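PDB 5HAM: RickCE from Rickettsia bellii, which probably acts as a CE-clan cysteine protease of the bacterial effector type, cleaving ubiquitin from modified proteins as a deubiquitinase. Local coordinates for residues A[113-116]-A[117-121]; A[181-184]-A[185-189]. All coordinates share one frame; numbering follows the deposited sequence.

Contact 1 (A[113-116]-A[117-121]); sequences QQQI and NEDIL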
loop_
_atom_site.group_PDB
_atom_site.type_symbol
_atom_site.label_atom_id
_atom_site.label_comp_id
_atom_site.label_asym_id
_atom_site.label_seq_id
_atom_site.Cartn_x
_atom_site.Cartn_y
_atom_site.Cartn_z
ATOM N N GLN A 113 1.064 -4.705 -11.977
ATOM C CA GLN A 113 1.295 -3.969 -10.732
ATOM C C GLN A 113 2.648 -3.231 -10.658
ATOM O O GLN A 113 2.697 -2.038 -10.295
ATOM C CB GLN A 113 1.112 -4.896 -9.525
ATOM C CG GLN A 113 1.350 -4.223 -8.179
ATOM C CD GLN A 113 0.879 -5.086 -7.010
ATOM O OE1 GLN A 113 0.963 -6.308 -7.058
ATOM N NE2 GLN A 113 0.352 -4.449 -5.971
ATOM N N GLN A 114 3.741 -3.908 -11.012
ATOM C CA GLN A 114 5.031 -3.235 -10.950
ATOM C C GLN A 114 5.201 -2.194 -12.058
ATOM O O GLN A 114 5.774 -1.133 -11.830
ATOM C CB GLN A 114 6.218 -4.208 -10.815
ATOM C CG GLN A 114 6.826 -4.736 -12.091
ATOM C CD GLN A 114 7.749 -5.948 -11.852
ATOM O OE1 GLN A 114 8.226 -6.180 -10.735
ATOM N NE2 GLN A 114 7.987 -6.729 -12.912
ATOM N N GLN A 115 4.651 -2.451 -13.237
ATOM C CA GLN A 115 4.676 -1.418 -14.284
ATOM C C GLN A 115 3.784 -0.207 -13.970
ATOM O O GLN A 115 4.141 0.931 -14.294
ATOM C CB GLN A 115 4.334 -1.994 -15.657
ATOM C CG GLN A 115 4.475 -0.974 -16.790
ATOM C CD GLN A 115 5.839 -0.271 -16.816
ATOM O OE1 GLN A 115 5.928 0.948 -16.631
ATOM N NE2 GLN A 115 6.901 -1.037 -17.065
ATOM N N ILE A 116 2.638 -0.455 -13.335
ATOM C CA ILE A 116 1.713 0.619 -12.976
ATOM C C ILE A 116 2.340 1.442 -11.857
ATOM O O ILE A 116 2.276 2.677 -11.884
ATOM C CB ILE A 116 0.273 0.087 -12.610
ATOM C CG1 ILE A 116 -0.482 -0.344 -13.870
ATOM C CG2 ILE A 116 -0.566 1.157 -11.936
ATOM C CD1 ILE A 116 -1.565 -1.401 -13.618
ATOM N N ASN A 117 2.982 0.763 -10.901
ATOM C CA ASN A 117 3.697 1.462 -9.828
ATOM C C ASN A 117 4.770 2.388 -10.384
ATOM O O ASN A 117 4.869 3.535 -9.978
ATOM C CB ASN A 117 4.321 0.496 -8.812
ATOM C CG ASN A 117 3.288 -0.134 -7.876
ATOM O OD1 ASN A 117 2.167 0.343 -7.756
ATOM N ND2 ASN A 117 3.681 -1.198 -7.195
ATOM N N GLU A 118 5.571 1.902 -11.323
ATOM C CA GLU A 118 6.526 2.786 -11.994
ATOM C C GLU A 118 5.853 3.955 -12.733
ATOM O O GLU A 118 6.327 5.088 -12.673
ATOM C CB GLU A 118 7.409 2.011 -12.964
ATOM C CG GLU A 118 8.390 1.095 -12.299
ATOM C CD GLU A 118 9.157 0.275 -13.302
ATOM O OE1 GLU A 118 8.849 0.385 -14.503
ATOM O OE2 GLU A 118 10.062 -0.481 -12.895
ATOM N N ASP A 119 4.755 3.684 -13.429
ATOM C CA ASP A 119 4.065 4.747 -14.155
ATOM C C ASP A 119 3.546 5.857 -13.243
ATOM O O ASP A 119 3.581 7.034 -13.602
ATOM C CB ASP A 119 2.962 4.177 -15.045
ATOM C CG ASP A 119 3.518 3.312 -16.162
ATOM O OD1 ASP A 119 4.676 3.546 -16.585
ATOM O OD2 ASP A 119 2.809 2.398 -16.620
ATOM N N ILE A 120 3.103 5.495 -12.047
ATOM C CA ILE A 120 2.626 6.487 -11.094
ATOM C C ILE A 120 3.769 7.368 -10.600
ATOM O O ILE A 120 3.647 8.589 -10.542
ATOM C CB ILE A 120 1.911 5.806 -9.936
ATOM C CG1 ILE A 120 0.631 5.129 -10.451
ATOM C CG2 ILE A 120 1.605 6.803 -8.841
ATOM C CD1 ILE A 120 0.148 3.976 -9.586
ATOM N N LEU A 121 4.895 6.753 -10.276
ATOM C CA LEU A 121 6.068 7.518 -9.905
ATOM C C LEU A 121 6.514 8.444 -11.028
ATOM O O LEU A 121 6.857 9.604 -10.792
ATOM C CB LEU A 121 7.206 6.579 -9.564
ATOM C CG LEU A 121 7.722 6.669 -8.137
ATOM C CD1 LEU A 121 9.016 5.852 -8.011
ATOM C CD2 LEU A 121 7.908 8.143 -7.740
#
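Ile-116 meets Ile-120 one turn further along the helix, methyl against methyl: CG2 of Ile-116 lies 3.7 Å from CD1 of Ile-120, and the two side chains cross at a slant. In Ile-116, CG1 sits beside the backbone N (chi1 -74°), which leaves CG2 anti to that N and directed at CD1 of Ile-120. The CD1 of Ile-120 also rests 3.4 Å from Ile-116 O, the carbonyl that accepts the N-H of Ile-120 at 2.9 Å.

Both segments belong to the long helix 96-130, and four successive i to i+4 backbone bonds run from Asn-117 N to Gln-113 O through Ile-120 N to Ile-116 O. Asn-117 is buried. Its side chain runs alongside that of Gln-113, with ND2 3.9 Å from CG of Gln-113 and the amide planes turned 51° apart. Neither amide bonds to the other; Gln-113 NE2 donates to Thr-34 OG1 and Asn-117 ND2 to Thr-34 O, which ties two successive turns to the end of strand 27-34. On the exposed flank, Asp-119 N donates to Gln-115 O at 3.0 Å.

Contact 2 (A[181-184]-A[185-189]); sequences PKLI and DKTLG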
loop_
_atom_site.group_PDB
_atom_site.type_symbol
_atom_site.label_atom_id
_atom_site.label_comp_id
_atom_site.label_asym_id
_atom_site.label_seq_id
_atom_site.Cartn_x
_atom_site.Cartn_y
_atom_site.Cartn_z
ATOM N N PRO A 181 12.118 1.827 -1.755
ATOM C CA PRO A 181 13.362 2.382 -2.295
ATOM C C PRO A 181 13.842 1.643 -3.535
ATOM O O PRO A 181 14.420 2.289 -4.396
ATOM C CB PRO A 181 14.353 2.204 -1.136
ATOM C CG PRO A 181 13.494 2.346 0.067
ATOM C CD PRO A 181 12.188 1.657 -0.295
ATOM N N LYS A 182 13.604 0.336 -3.625
ATOM C CA LYS A 182 13.923 -0.406 -4.844
ATOM C C LYS A 182 13.098 0.104 -6.028
ATOM O O LYS A 182 13.588 0.161 -7.159
ATOM C CB LYS A 182 13.693 -1.916 -4.677
ATOM C CG LYS A 182 14.658 -2.628 -3.723
ATOM C CD LYS A 182 16.027 -1.956 -3.657
ATOM C CE LYS A 182 16.917 -2.570 -2.562
ATOM N NZ LYS A 182 18.135 -1.734 -2.293
ATOM N N LEU A 183 11.842 0.461 -5.772
ATOM C CA LEU A 183 10.993 0.984 -6.834
ATOM C C LEU A 183 11.499 2.348 -7.267
ATOM O O LEU A 183 11.625 2.621 -8.453
ATOM C CB LEU A 183 9.547 1.101 -6.372
ATOM C CG LEU A 183 8.594 1.760 -7.373
ATOM C CD1 LEU A 183 8.465 0.920 -8.658
ATOM C CD2 LEU A 183 7.240 1.979 -6.715
ATOM N N ILE A 184 11.800 3.194 -6.293
ATOM C CA ILE A 184 12.232 4.556 -6.581
ATOM C C ILE A 184 13.487 4.522 -7.435
ATOM O O ILE A 184 13.586 5.210 -8.455
ATOM C CB ILE A 184 12.488 5.356 -5.288
ATOM C CG1 ILE A 184 11.171 5.604 -4.540
ATOM C CG2 ILE A 184 13.199 6.665 -5.592
ATOM C CD1 ILE A 184 11.349 6.282 -3.185
ATOM N N ASP A 185 14.435 3.685 -7.046
ATOM C CA ASP A 185 15.673 3.589 -7.817
ATOM C C ASP A 185 15.480 2.931 -9.194
ATOM O O ASP A 185 16.121 3.322 -10.157
ATOM C CB ASP A 185 16.790 2.901 -7.032
ATOM C CG ASP A 185 18.121 2.959 -7.774
ATOM O OD1 ASP A 185 18.799 4.010 -7.719
ATOM O OD2 ASP A 185 18.476 1.967 -8.441
ATOM N N LYS A 186 14.593 1.947 -9.292
ATOM C CA LYS A 186 14.287 1.367 -10.595
ATOM C C LYS A 186 13.706 2.422 -11.527
ATOM O O LYS A 186 14.037 2.462 -12.707
ATOM C CB LYS A 186 13.312 0.195 -10.467
ATOM C CG LYS A 186 13.017 -0.523 -11.784
ATOM C CD LYS A 186 12.666 -1.996 -11.542
ATOM C CE LYS A 186 12.754 -2.841 -12.813
ATOM N NZ LYS A 186 11.472 -2.896 -13.584
ATOM N N THR A 187 12.855 3.287 -10.984
ATOM C CA THR A 187 12.123 4.253 -11.793
ATOM C C THR A 187 12.916 5.531 -12.086
ATOM O O THR A 187 12.888 6.051 -13.205
ATOM C CB THR A 187 10.799 4.647 -11.095
ATOM O OG1 THR A 187 10.038 3.466 -10.803
ATOM C CG2 THR A 187 9.977 5.574 -11.977
ATOM N N LEU A 188 13.617 6.031 -11.074
ATOM C CA LEU A 188 14.187 7.367 -11.135
ATOM C C LEU A 188 15.692 7.407 -10.919
ATOM O O LEU A 188 16.285 8.482 -10.937
ATOM C CB LEU A 188 13.527 8.262 -10.092
ATOM C CG LEU A 188 12.010 8.372 -10.204
ATOM C CD1 LEU A 188 11.468 9.086 -8.990
ATOM C CD2 LEU A 188 11.637 9.101 -11.489
ATOM N N GLY A 189 16.313 6.248 -10.717
ATOM C CA GLY A 189 17.743 6.201 -10.454
ATOM C C GLY A 189 18.613 6.525 -11.656
ATOM O O GLY A 189 19.835 6.428 -11.594
#
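Thr-187 lies alongside Leu-183, one helical turn earlier, both side chains pointing the same way, with OG1 of Thr-187 3.7 Å from CD1 of Leu-183. The hydroxyl does more than pack. With OG1 beside its own backbone N and anti to the carbonyl carbon (chi1 -55°), it reaches back along the helix and donates to Leu-183 O at 3.0 Å. The same oxygen takes the backbone N-H of Thr-187 at 2.9 Å, so one residue grips one carbonyl twice. The two donors use different approaches: the N-H comes nearly in line with the C=O, whereas OG1 stands above the carbonyl plane, 38° out of it. The OG1 bond gives the hydroxyl proton an acceptor within the helix and should limit rotation about the CA-CB bond of Thr-187.

This is the C-terminal end of helix 175-188, the helix of a beta-alpha-beta unit between strands 160-166 and 196-199 in the RickCE-like catalytic domain. Ile-184, buried, supplies the carbonyl for the last turn. Leu-188 N donates to Ile-184 O across 2.7 Å, while the bond from Thr-187 N to that oxygen is weak, with an N-H...O angle of only 121°. The CB of Leu-188 rests 3.5 Å from Ile-184 O, and the leucine side chain continues to Pro-195 and to Thr-125 of helix 96-130.

Beyond Leu-188 the chain leaves the helix, although Gly-189 N still bonds to Asp-185 O. On the exposed side, CB of Lys-186 touches Lys-182 O at 3.3 Å; its chain then leads off to Glu-118 of helix 96-130.

Contacts 1 and 2 are turns of two packed helices, 96-130 and 175-188; the centres of the two contacts lie about 11 Å apart. Both are partly buried, and each mixes buried residues with exposed ones. Contact 1 also faces the sheet: Ile-120 touches Ile-33 and Ile-138 on neighbouring strands. Contact 2 instead closes the end of its helix, where a threonine hydroxyl supplements the backbone bonds; in contact 1 the side-chain amides bond away from their own helix, to Thr-34. Glu-118 joins the two. Its OE2 pairs with Lys-186 NZ at 2.9 Å, and its CG packs on CD1 of Leu-183 at 3.6 Å. Elsewhere on the interface, Leu-121 CD1 packs on Ile-184 CA at 3.7 Å.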